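PDB 6OK1: lipid-transfer protein from Thermomonospora curvata, which is a lipid-transfer protein by name, of the thiolase superfamily, with a two-domain thiolase-like fold and no assigned function. Local coordinates for residues I351-A354 with V355-V358; G144-T147 with P148-V152; K317-A321 with D322-E326; M270-V273 with G274-Y278; E26-L29 with A30-V34. All blocks are in the same frame, centred on the assembly; numbering follows the deposited sequence. Where two conformers were deposited one is given.

Contact 1 of 5, residues I351-A354 with V355-V358; sequences IAEA and VRLV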
loop_
_atom_site.group_PDB
_atom_site.type_symbol
_atom_site.label_atom_id
_atom_site.label_comp_id
_atom_site.label_asym_id
_atom_site.label_seq_id
_atom_site.Cartn_x
_atom_site.Cartn_y
_atom_site.Cartn_z
ATOM N N ILE A 351 12.275 -14.972 6.117
ATOM C CA ILE A 351 12.803 -15.111 4.764
ATOM C C ILE A 351 14.322 -15.104 4.812
ATOM O O ILE A 351 14.978 -15.889 4.132
ATOM C CB ILE A 351 12.243 -14.000 3.844
ATOM C CG1 ILE A 351 10.705 -14.051 3.818
ATOM C CG2 ILE A 351 12.778 -14.164 2.438
ATOM C CD1 ILE A 351 10.014 -12.883 3.084
ATOM N N ALA A 352 14.905 -14.236 5.636
ATOM C CA ALA A 352 16.362 -14.205 5.757
ATOM C C ALA A 352 16.906 -15.551 6.226
ATOM O O ALA A 352 17.927 -16.021 5.718
ATOM C CB ALA A 352 16.772 -13.095 6.712
ATOM N N GLU A 353 16.244 -16.184 7.208
ATOM C CA GLU A 353 16.705 -17.489 7.675
ATOM C C GLU A 353 16.641 -18.519 6.557
ATOM O O GLU A 353 17.549 -19.338 6.414
ATOM C CB GLU A 353 15.886 -17.962 8.880
ATOM C CG GLU A 353 16.166 -19.407 9.326
ATOM C CD GLU A 353 17.563 -19.611 9.924
ATOM O OE1 GLU A 353 18.304 -18.632 10.155
ATOM O OE2 GLU A 353 17.906 -20.778 10.164
ATOM N N ALA A 354 15.583 -18.481 5.742
ATOM C CA ALA A 354 15.485 -19.393 4.604
ATOM C C ALA A 354 16.664 -19.211 3.663
ATOM O O ALA A 354 17.201 -20.182 3.116
ATOM C CB ALA A 354 14.164 -19.145 3.875
ATOM N N VAL A 355 17.071 -17.965 3.454
ATOM C CA VAL A 355 18.234 -17.689 2.622
ATOM C C VAL A 355 19.482 -18.325 3.232
ATOM O O VAL A 355 20.281 -18.973 2.539
ATOM C CB VAL A 355 18.402 -16.170 2.439
ATOM C CG1 VAL A 355 19.760 -15.847 1.778
ATOM C CG2 VAL A 355 17.238 -15.576 1.597
ATOM N N ARG A 356 19.663 -18.174 4.544
ATOM C CA ARG A 356 20.818 -18.800 5.188
ATOM C C ARG A 356 20.799 -20.307 5.018
ATOM O O ARG A 356 21.847 -20.925 4.778
ATOM C CB ARG A 356 20.865 -18.439 6.667
ATOM C CG ARG A 356 21.135 -16.991 6.942
ATOM C CD ARG A 356 21.271 -16.782 8.459
ATOM N NE ARG A 356 21.037 -15.409 8.814
ATOM C CZ ARG A 356 19.931 -14.930 9.373
ATOM N NH1 ARG A 356 18.918 -15.713 9.757
ATOM N NH2 ARG A 356 19.893 -13.639 9.592
ATOM N N LEU A 357 19.622 -20.923 5.155
ATOM C CA LEU A 357 19.536 -22.371 5.002
ATOM C C LEU A 357 19.997 -22.788 3.608
ATOM O O LEU A 357 20.772 -23.749 3.464
ATOM C CB LEU A 357 18.104 -22.837 5.280
ATOM C CG LEU A 357 17.640 -22.795 6.740
ATOM C CD1 LEU A 357 16.102 -22.924 6.832
ATOM C CD2 LEU A 357 18.290 -23.880 7.539
ATOM N N VAL A 358 19.575 -22.045 2.569
ATOM C CA VAL A 358 20.016 -22.362 1.209
ATOM C C VAL A 358 21.523 -22.156 1.076
ATOM O O VAL A 358 22.221 -22.962 0.445
ATOM C CB VAL A 358 19.235 -21.525 0.180
ATOM C CG1 VAL A 358 19.827 -21.708 -1.225
ATOM C CG2 VAL A 358 17.768 -21.927 0.190
#

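Contact 2 of 5, residues G144-T147 with P148-V152; sequences GLNT and PAQWV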
loop_
_atom_site.group_PDB
_atom_site.type_symbol
_atom_site.label_atom_id
_atom_site.label_comp_id
_atom_site.label_asym_id
_atom_site.label_seq_id
_atom_site.Cartn_x
_atom_site.Cartn_y
_atom_site.Cartn_z
ATOM N N GLY A 144 -15.603 -6.675 22.440
ATOM C CA GLY A 144 -14.365 -6.937 23.133
ATOM C C GLY A 144 -13.458 -7.922 22.446
ATOM O O GLY A 144 -12.539 -8.438 23.084
ATOM N N LEU A 145 -13.673 -8.200 21.158
ATOM C CA LEU A 145 -12.799 -9.100 20.419
ATOM C C LEU A 145 -11.793 -8.203 19.706
ATOM O O LEU A 145 -11.937 -7.851 18.529
ATOM C CB LEU A 145 -13.592 -9.975 19.441
ATOM C CG LEU A 145 -12.795 -11.183 18.937
ATOM C CD1 LEU A 145 -12.643 -12.259 20.001
ATOM C CD2 LEU A 145 -13.381 -11.830 17.643
ATOM N N ASN A 146 -10.806 -7.749 20.477
ATOM C CA ASN A 146 -9.994 -6.601 20.060
ATOM C C ASN A 146 -8.514 -6.901 19.863
ATOM O O ASN A 146 -7.783 -5.999 19.432
ATOM C CB ASN A 146 -10.177 -5.434 21.049
ATOM C CG ASN A 146 -9.596 -5.687 22.411
ATOM O OD1 ASN A 146 -9.643 -6.789 22.920
ATOM N ND2 ASN A 146 -9.067 -4.625 23.034
ATOM N N THR A 147 -8.060 -8.133 20.052
ATOM C CA THR A 147 -6.647 -8.397 19.841
ATOM C C THR A 147 -6.389 -9.517 18.841
ATOM O O THR A 147 -7.211 -10.431 18.680
ATOM C CB THR A 147 -5.961 -8.796 21.146
ATOM O OG1 THR A 147 -6.411 -10.092 21.549
ATOM C CG2 THR A 147 -6.268 -7.786 22.252
ATOM N N PRO A 148 -5.212 -9.502 18.223
ATOM C CA PRO A 148 -4.836 -10.612 17.336
ATOM C C PRO A 148 -4.823 -11.944 18.028
ATOM O O PRO A 148 -5.221 -12.934 17.417
ATOM C CB PRO A 148 -3.441 -10.220 16.842
ATOM C CG PRO A 148 -3.439 -8.705 16.900
ATOM C CD PRO A 148 -4.267 -8.357 18.112
ATOM N N ALA A 149 -4.401 -12.004 19.290
ATOM C CA ALA A 149 -4.443 -13.274 20.000
ATOM C C ALA A 149 -5.863 -13.813 20.069
ATOM O O ALA A 149 -6.088 -15.019 19.892
ATOM C CB ALA A 149 -3.894 -13.117 21.406
ATOM N N GLN A 150 -6.831 -12.941 20.341
ATOM C CA GLN A 150 -8.217 -13.395 20.420
ATOM C C GLN A 150 -8.721 -13.811 19.051
ATOM O O GLN A 150 -9.463 -14.795 18.923
ATOM C CB GLN A 150 -9.087 -12.288 20.990
ATOM C CG GLN A 150 -8.751 -11.946 22.457
ATOM C CD GLN A 150 -9.277 -10.597 22.894
ATOM O OE1 GLN A 150 -9.747 -9.789 22.073
ATOM N NE2 GLN A 150 -9.190 -10.329 24.203
ATOM N N TRP A 151 -8.337 -13.064 18.012
ATOM C CA TRP A 151 -8.782 -13.430 16.674
ATOM C C TRP A 151 -8.283 -14.818 16.301
ATOM O O TRP A 151 -9.021 -15.597 15.691
ATOM C CB TRP A 151 -8.335 -12.373 15.641
ATOM C CG TRP A 151 -8.888 -11.045 15.909
ATOM C CD1 TRP A 151 -10.059 -10.768 16.518
ATOM C CD2 TRP A 151 -8.258 -9.770 15.642
ATOM N NE1 TRP A 151 -10.211 -9.396 16.655
ATOM C CE2 TRP A 151 -9.126 -8.771 16.114
ATOM C CE3 TRP A 151 -7.046 -9.393 15.043
ATOM C CZ2 TRP A 151 -8.830 -7.421 16.026
ATOM C CZ3 TRP A 151 -6.752 -8.050 14.941
ATOM C CH2 TRP A 151 -7.638 -7.078 15.445
ATOM N N VAL A 152 -7.038 -15.146 16.672
ATOM C CA VAL A 152 -6.459 -16.453 16.392
ATOM C C VAL A 152 -7.107 -17.508 17.271
ATOM O O VAL A 152 -7.354 -18.642 16.834
ATOM C CB VAL A 152 -4.926 -16.420 16.588
ATOM C CG1 VAL A 152 -4.326 -17.840 16.543
ATOM C CG2 VAL A 152 -4.255 -15.536 15.513
#

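Contact 3 of 5, residues K317-A321 with D322-E326; sequences KDFIA and DGNLE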
loop_
_atom_site.group_PDB
_atom_site.type_symbol
_atom_site.label_atom_id
_atom_site.label_comp_id
_atom_site.label_asym_id
_atom_site.label_seq_id
_atom_site.Cartn_x
_atom_site.Cartn_y
_atom_site.Cartn_z
ATOM N N LYS A 317 -0.869 -32.455 14.628
ATOM C CA LYS A 317 -0.457 -32.724 15.997
ATOM C C LYS A 317 0.409 -33.976 16.056
ATOM O O LYS A 317 1.372 -34.050 16.829
ATOM C CB LYS A 317 -1.675 -32.880 16.905
ATOM C CG LYS A 317 -2.543 -34.100 16.581
ATOM C CD LYS A 317 -3.846 -34.064 17.408
ATOM C CE LYS A 317 -4.768 -35.240 17.080
ATOM N NZ LYS A 317 -4.108 -36.521 17.457
ATOM N N ASP A 318 0.099 -34.951 15.210
ATOM C CA ASP A 318 0.872 -36.193 15.172
ATOM C C ASP A 318 2.215 -35.996 14.476
ATOM O O ASP A 318 3.242 -36.500 14.943
ATOM C CB ASP A 318 0.039 -37.267 14.479
ATOM C CG ASP A 318 -1.323 -37.435 15.112
ATOM O OD1 ASP A 318 -1.378 -37.688 16.328
ATOM O OD2 ASP A 318 -2.343 -37.287 14.417
ATOM N N PHE A 319 2.221 -35.252 13.366
ATOM C CA PHE A 319 3.453 -34.902 12.668
ATOM C C PHE A 319 4.428 -34.207 13.607
ATOM O O PHE A 319 5.627 -34.508 13.604
ATOM C CB PHE A 319 3.098 -34.022 11.462
ATOM C CG PHE A 319 4.249 -33.702 10.548
ATOM C CD1 PHE A 319 4.628 -34.581 9.562
ATOM C CD2 PHE A 319 4.924 -32.490 10.651
ATOM C CE1 PHE A 319 5.675 -34.279 8.703
ATOM C CE2 PHE A 319 5.960 -32.179 9.791
ATOM C CZ PHE A 319 6.335 -33.066 8.818
ATOM N N ILE A 320 3.925 -33.293 14.446
ATOM C CA ILE A 320 4.789 -32.542 15.354
ATOM C C ILE A 320 5.251 -33.423 16.517
ATOM O O ILE A 320 6.426 -33.415 16.898
ATOM C CB ILE A 320 4.060 -31.287 15.858
ATOM C CG1 ILE A 320 3.797 -30.367 14.664
ATOM C CG2 ILE A 320 4.852 -30.593 16.973
ATOM C CD1 ILE A 320 2.873 -29.179 15.000
ATOM N N ALA A 321 4.327 -34.174 17.115
ATOM C CA ALA A 321 4.692 -35.031 18.241
ATOM C C ALA A 321 5.745 -36.066 17.859
ATOM O O ALA A 321 6.542 -36.473 18.713
ATOM C CB ALA A 321 3.458 -35.731 18.783
ATOM N N ASP A 322 5.767 -36.496 16.598
ATOM C CA ASP A 322 6.760 -37.448 16.102
ATOM C C ASP A 322 8.147 -36.843 15.892
ATOM O O ASP A 322 9.057 -37.573 15.485
ATOM C CB ASP A 322 6.302 -38.058 14.778
ATOM C CG ASP A 322 5.117 -39.004 14.933
ATOM O OD1 ASP A 322 4.719 -39.307 16.071
ATOM O OD2 ASP A 322 4.575 -39.440 13.903
ATOM N N GLY A 323 8.327 -35.541 16.110
ATOM C CA GLY A 323 9.639 -34.922 16.050
ATOM C C GLY A 323 10.059 -34.397 14.698
ATOM O O GLY A 323 11.256 -34.159 14.481
ATOM N N ASN A 324 9.115 -34.208 13.775
ATOM C CA ASN A 324 9.470 -33.885 12.403
ATOM C C ASN A 324 9.911 -32.442 12.243
ATOM O O ASN A 324 10.530 -32.114 11.224
ATOM C CB ASN A 324 8.299 -34.152 11.455
ATOM C CG ASN A 324 8.103 -35.614 11.158
ATOM O OD1 ASN A 324 8.864 -36.206 10.407
ATOM N ND2 ASN A 324 7.064 -36.194 11.730
ATOM N N LEU A 325 9.604 -31.574 13.201
ATOM C CA LEU A 325 10.058 -30.191 13.100
ATOM C C LEU A 325 11.466 -29.992 13.635
ATOM O O LEU A 325 12.004 -28.885 13.521
ATOM C CB LEU A 325 9.110 -29.254 13.853
ATOM C CG LEU A 325 7.649 -29.269 13.407
ATOM C CD1 LEU A 325 6.869 -28.171 14.094
ATOM C CD2 LEU A 325 7.515 -29.161 11.895
ATOM N N GLU A 326 12.056 -31.019 14.234
ATOM C CA GLU A 326 13.382 -30.928 14.817
ATOM C C GLU A 326 14.447 -30.911 13.725
ATOM O O GLU A 326 14.216 -31.348 12.594
ATOM C CB GLU A 326 13.638 -32.115 15.751
ATOM C CG GLU A 326 12.634 -32.268 16.882
ATOM C CD GLU A 326 12.883 -31.322 18.046
ATOM O OE1 GLU A 326 14.000 -30.776 18.148
ATOM O OE2 GLU A 326 11.962 -31.149 18.867
HETATM O O HOH W 1 8.496 -31.865 15.897
#

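Contact 4 of 5, residues M270-V273 with G274-Y278; sequences MGLV and GQQLY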
loop_
_atom_site.group_PDB
_atom_site.type_symbol
_atom_site.label_atom_id
_atom_site.label_comp_id
_atom_site.label_asym_id
_atom_site.label_seq_id
_atom_site.Cartn_x
_atom_site.Cartn_y
_atom_site.Cartn_z
ATOM N N MET A 270 -3.752 -20.202 2.488
ATOM C CA MET A 270 -2.415 -20.783 2.478
ATOM C C MET A 270 -2.364 -22.024 1.601
ATOM O O MET A 270 -1.333 -22.281 0.973
ATOM C CB MET A 270 -1.953 -21.131 3.906
ATOM C CG MET A 270 -0.454 -21.444 4.018
ATOM S SD MET A 270 0.554 -19.981 3.635
ATOM C CE MET A 270 0.339 -18.992 5.128
ATOM N N GLY A 271 -3.453 -22.786 1.523
ATOM C CA GLY A 271 -3.510 -23.861 0.546
ATOM C C GLY A 271 -3.328 -23.350 -0.870
ATOM O O GLY A 271 -2.646 -23.980 -1.688
ATOM N N LEU A 272 -3.916 -22.189 -1.170
ATOM C CA LEU A 272 -3.809 -21.601 -2.500
ATOM C C LEU A 272 -2.388 -21.136 -2.777
ATOM O O LEU A 272 -1.876 -21.310 -3.889
ATOM C CB LEU A 272 -4.803 -20.441 -2.605
ATOM C CG LEU A 272 -4.731 -19.561 -3.832
ATOM C CD1 LEU A 272 -5.023 -20.394 -5.039
ATOM C CD2 LEU A 272 -5.795 -18.468 -3.671
ATOM N N VAL A 273 -1.735 -20.520 -1.783
ATOM C CA VAL A 273 -0.302 -20.234 -1.897
ATOM C C VAL A 273 0.478 -21.499 -2.209
ATOM O O VAL A 273 1.285 -21.539 -3.143
ATOM C CB VAL A 273 0.212 -19.592 -0.598
ATOM C CG1 VAL A 273 1.717 -19.631 -0.516
ATOM C CG2 VAL A 273 -0.307 -18.155 -0.522
ATOM N N GLY A 274 0.257 -22.549 -1.428
ATOM C CA GLY A 274 1.060 -23.755 -1.608
ATOM C C GLY A 274 0.880 -24.384 -2.978
ATOM O O GLY A 274 1.846 -24.857 -3.590
ATOM N N GLN A 275 -0.360 -24.427 -3.469
ATOM C CA GLN A 275 -0.614 -24.992 -4.790
ATOM C C GLN A 275 0.218 -24.288 -5.854
ATOM O O GLN A 275 0.809 -24.939 -6.734
ATOM C CB GLN A 275 -2.101 -24.889 -5.121
ATOM C CG GLN A 275 -2.972 -25.782 -4.268
ATOM C CD GLN A 275 -4.443 -25.384 -4.303
ATOM O OE1 GLN A 275 -4.871 -24.586 -5.146
ATOM N NE2 GLN A 275 -5.221 -25.935 -3.375
ATOM N N GLN A 276 0.292 -22.955 -5.777
ATOM C CA GLN A 276 1.071 -22.197 -6.737
ATOM C C GLN A 276 2.561 -22.454 -6.561
ATOM O O GLN A 276 3.295 -22.565 -7.551
ATOM C CB GLN A 276 0.772 -20.705 -6.596
ATOM C CG GLN A 276 -0.613 -20.344 -6.972
ATOM C CD GLN A 276 -0.909 -18.927 -6.567
ATOM O OE1 GLN A 276 -0.601 -17.997 -7.299
ATOM N NE2 GLN A 276 -1.448 -18.752 -5.372
ATOM N N LEU A 277 3.037 -22.496 -5.311
ATOM C CA LEU A 277 4.461 -22.729 -5.071
ATOM C C LEU A 277 4.899 -24.045 -5.673
ATOM O O LEU A 277 5.968 -24.129 -6.287
ATOM C CB LEU A 277 4.774 -22.752 -3.593
ATOM C CG LEU A 277 4.508 -21.455 -2.854
ATOM C CD1 LEU A 277 4.799 -21.643 -1.363
ATOM C CD2 LEU A 277 5.381 -20.361 -3.436
ATOM N N TYR A 278 4.122 -25.097 -5.456
ATOM C CA TYR A 278 4.507 -26.402 -5.999
ATOM C C TYR A 278 4.394 -26.432 -7.520
ATOM O O TYR A 278 5.239 -27.036 -8.202
ATOM C CB TYR A 278 3.650 -27.497 -5.372
ATOM C CG TYR A 278 3.899 -27.678 -3.908
ATOM C CD1 TYR A 278 5.195 -27.794 -3.408
ATOM C CD2 TYR A 278 2.840 -27.699 -3.005
ATOM C CE1 TYR A 278 5.436 -27.939 -2.067
ATOM C CE2 TYR A 278 3.074 -27.855 -1.644
ATOM C CZ TYR A 278 4.376 -27.977 -1.186
ATOM O OH TYR A 278 4.649 -28.128 0.146
#

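Contact 5 of 5, residues E26-L29 with A30-V34; sequences ELQL and ACEAV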
loop_
_atom_site.group_PDB
_atom_site.type_symbol
_atom_site.label_atom_id
_atom_site.label_comp_id
_atom_site.label_asym_id
_atom_site.label_seq_id
_atom_site.Cartn_x
_atom_site.Cartn_y
_atom_site.Cartn_z
ATOM N N GLU A 26 12.347 4.700 12.958
ATOM C CA GLU A 26 12.020 3.628 12.010
ATOM C C GLU A 26 12.746 3.830 10.688
ATOM O O GLU A 26 13.254 2.870 10.085
ATOM C CB GLU A 26 10.504 3.554 11.807
ATOM C CG GLU A 26 9.744 3.324 13.106
ATOM C CD GLU A 26 8.309 2.851 12.931
ATOM O OE1 GLU A 26 7.688 3.190 11.896
ATOM O OE2 GLU A 26 7.806 2.145 13.849
ATOM N N LEU A 27 12.857 5.078 10.230
ATOM C CA LEU A 27 13.591 5.324 8.992
ATOM C C LEU A 27 15.060 4.960 9.138
ATOM O O LEU A 27 15.655 4.366 8.229
ATOM C CB LEU A 27 13.450 6.785 8.563
ATOM C CG LEU A 27 14.254 7.219 7.324
ATOM C CD1 LEU A 27 13.809 6.499 6.064
ATOM C CD2 LEU A 27 14.143 8.724 7.154
ATOM N N GLN A 28 15.680 5.286 10.274
ATOM C CA GLN A 28 17.075 4.901 10.424
ATOM C C GLN A 28 17.215 3.386 10.390
ATOM O O GLN A 28 18.135 2.855 9.767
ATOM C CB GLN A 28 17.680 5.482 11.717
ATOM C CG GLN A 28 19.103 5.006 11.952
ATOM C CD GLN A 28 19.921 5.914 12.868
ATOM O OE1 GLN A 28 19.506 6.997 13.244
ATOM N NE2 GLN A 28 21.101 5.455 13.217
ATOM N N LEU A 29 16.300 2.666 11.035
ATOM C CA LEU A 29 16.392 1.211 10.994
ATOM C C LEU A 29 16.266 0.694 9.563
ATOM O O LEU A 29 16.969 -0.241 9.173
ATOM C CB LEU A 29 15.304 0.597 11.868
ATOM C CG LEU A 29 15.343 0.925 13.371
ATOM C CD1 LEU A 29 14.120 0.361 14.054
ATOM C CD2 LEU A 29 16.622 0.334 13.995
ATOM N N ALA A 30 15.310 1.235 8.802
ATOM C CA ALA A 30 15.138 0.820 7.416
ATOM C C ALA A 30 16.397 1.081 6.627
ATOM O O ALA A 30 16.863 0.215 5.889
ATOM C CB ALA A 30 13.957 1.543 6.786
ATOM N N CYS A 31 16.976 2.270 6.789
ATOM C CA CYS A 31 18.187 2.591 6.044
ATOM C C CYS A 31 19.338 1.675 6.436
ATOM O O CYS A 31 20.092 1.214 5.570
ATOM C CB CYS A 31 18.561 4.050 6.267
ATOM S SG CYS A 31 17.409 5.181 5.510
ATOM N N GLU A 32 19.490 1.386 7.726
ATOM C CA GLU A 32 20.564 0.485 8.140
ATOM C C GLU A 32 20.402 -0.895 7.509
ATOM O O GLU A 32 21.361 -1.458 6.974
ATOM C CB GLU A 32 20.633 0.363 9.661
ATOM C CG GLU A 32 21.164 1.598 10.346
ATOM C CD GLU A 32 21.190 1.471 11.856
ATOM O OE1 GLU A 32 21.224 0.324 12.367
ATOM O OE2 GLU A 32 21.185 2.523 12.529
ATOM N N ALA A 33 19.203 -1.468 7.595
ATOM C CA ALA A 33 18.983 -2.813 7.066
ATOM C C ALA A 33 19.182 -2.844 5.554
ATOM O O ALA A 33 19.800 -3.771 5.012
ATOM C CB ALA A 33 17.565 -3.280 7.447
ATOM N N VAL A 34 18.685 -1.822 4.860
ATOM C CA VAL A 34 18.785 -1.769 3.406
ATOM C C VAL A 34 20.243 -1.680 2.973
ATOM O O VAL A 34 20.688 -2.424 2.094
ATOM C CB VAL A 34 17.971 -0.584 2.875
ATOM C CG1 VAL A 34 18.329 -0.236 1.458
ATOM C CG2 VAL A 34 16.470 -0.892 2.994
#

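Contact 1 of 5, residues I351-A354 with V355-V358
E353 and R356, one turn apart on helix 348-359, are joined by a salt bridge in which R356 NH1 donates to E353 OE1 at 3.0 Å. The oxygen offers its anti lone pair, the one turned away from OE2, and lies close to the guanidinium plane, although the two flat groups are inclined by 49° and the N-H meets the acceptor at a bent 149°. Two different torsions bring the charges together. The glutamate chain starts with CG anti to the backbone N (chi1 172°) and then bends at chi2, whereas the arginine runs extended from CG to NE and crosses it at about a right angle.

OE2 has strong partners of its own, T335 OG1 and S362 OG, both hydrogen-bonded to it, so both oxygens of a buried carboxylate are accounted for. OE2 also lies 4.0 Å from L357 CG, the glutamate and leucine side chains crossing at a slant. The carbonyls of I351, A352, E353 and A354 are each taken by the amide four residues on, the E353 O to L357 N bond being 2.9 Å long. I351, A354 and V355 pack on the sheet, between them touching strands 8-15, 371-375 and 382-388. The pattern is an i to i+3 salt bridge on a helix packed against the mixed beta sheet of a thiolase-like fold, here in its C-terminal half.

Contact 2 of 5, residues G144-T147 with P148-V152
W151 lays one face of its indole over the T147 carbonyl, whose O sits 3.2 Å above the ring plane, offset toward the rim, while L145 CD2 comes in at the ring edge, 3.7 Å from W151 CD1. The same ring reaches back along the loop through NE1, which donates to L145 O at 3.0 Å; the donor stands above that carbonyl's plane, away from the lone pairs. T147 O in turn accepts from W151 N.

Q150 grips the loop through its side-chain oxygen. Its extended side chain carries OE1 to two amides, N146 N at 2.8 Å, nearly end-on to the side-chain carbonyl, and T147 N at 3.1 Å, well out of the amide plane. In exchange T147 OG1, placed between its own backbone N and carbonyl carbon (chi1 70°), accepts from Q150 N at 3.1 Å. This reciprocal pair is a capping box, with T147 as N-cap of helix 148-163. G144, L145, N146 and Q150 also meet the chain of another protein in the assembly. Loop amides and the first turn of the helix thus satisfy one another, a neutral glutamine doing the work that a carboxylate often does at the third helical position.

Contact 3 of 5, residues K317-A321 with D322-E326
I320 O is gripped by two donors: G323 N at 3.0 Å, which stands above the carbonyl plane, and a water at 2.8 Å that in turn accepts from L325 N. A shorter direct bond runs beside it, from N324 ND2 to F319 O at 2.9 Å; it is nearly straight at 169°, lies in the carbonyl plane on a lone pair, and also keeps to the plane of the amide. Thus two carbonyls at the end of helix 316-321 are met by groups of the chain that leaves it.

With ND2 so bonded, the asparagine amide lies flat on the F319 ring. Only 14° separates the two stacked planes, and CB makes a CH-pi contact 3.6 Å from the ring centroid, over the face. At a chi1 of -173° the F319 ring stands out from the helix at about the level of its own residue, and N324 comes over its face. The backbone here forms a Schellman motif, with G323 at positive phi, followed by a type I beta turn from G323 to E326.

L325 then folds back under the helix end. Its CD2 touches the rim of the F319 ring at CE2, 4.0 Å away, while CD1 rests 3.8 Å from I320 CG1. I320 is itself lodged against R172 and V173 of helix 167-182 and against L302 and L305 of helix 301-307.

Contact 4 of 5, residues M270-V273 with G274-Y278
L272 and Q276 pass each other at a slant, the glutamine amide lying beside the leucine branch with NE2 3.7 Å from L272 CG. Extended beyond CG, Q276 turns back along the helix so that NE2 donates to L272 O at 3.0 Å, with a nearly straight N-H at 169°. The carbonyl oxygen lies in the plane of the amide, whereas the donor stands above the plane of the carbonyl and off its lone pairs. L272 O also accepts a weak bond from Q276 N, 3.3 Å long, so the backbone and the side chain of one glutamine converge on a single oxygen. The stronger partner of NE2 is Q247 O, so the amide bridges helix 268-281 to the end of strand 240-248.

V273 and L277 adopt a different relation, lying side by side and pointing the same way, with V273 CG1 3.8 Å from L277 CD1. Of the two valine branches CG1 is the one nearer L277, while CG2 points back toward the start of the helix. Together they form an i to i+4 apolar pair on the side facing the central sheet of this thiolase-like fold: V273 meets T382, and L277 meets A246, L373 and I386.

In the one of its two conformers considered here, Q275 crosses L272 at about a right angle on a more exposed flank. L73 and K74 of a second subunit, another copy of the protein, also pack on L272 and Q276 respectively.

Contact 5 of 5, residues E26-L29 with A30-V34
E32 OE2 accepts from Q28 NE2 at 3.0 Å, across one turn of helix 26-40. The oxygen is met nearly along its C-O axis and stays close to the plane of the amide, although amide and carboxylate planes are turned 64° against each other. Q28 CG also lies alongside, 3.3 Å from OE2. The glutamine stands out from the helix, and it is the extended E32 (chi1 -72°) that reaches back to it, toward the helix start.

On the neighbouring flank L27 CD1 packs 3.9 Å from C31 SG. Beneath these side chains the amides of A30, C31, E32 and A33 bond to the carbonyls four residues earlier. Farther out, E32 OE1 makes a salt bridge with R24, which positions the carboxylate from the side of the preceding loop, and E26 is held by N112 N and T58 OG1. L29 and A30 rest on strand 104-112, while L27, Q28, C31 and E32 also meet the chain of another protein. R24 probably balances the charge of E32, and Q28 adds a neutral donor to OE2, an oxygen that is also bonded just outside the two segments; together these bonds would limit how far the carboxylate can rotate.

How the contacts relate
Following the chain, contact 5 comes first, near the start of helix 26-40, then contact 2 at the entry to helix 148-163, both in the N-terminal thiolase domain. Contacts 4, 3 and 1 succeed them in the C-terminal one. All five are local and in series, so none closes a long loop, and none nests in or crosses another. Contacts 1, 4 and 5 set helices against the central mixed sheet, while contacts 2 and 3 lie at the start of helix 148-163 and the end of helix 316-321. No two touch. Contacts 1 and 4 have centres about 19 Å apart and share strands 371-375 and 382-388; contacts 3 and 5, centres about 38 Å apart, lie on opposite sides of the chain's centre.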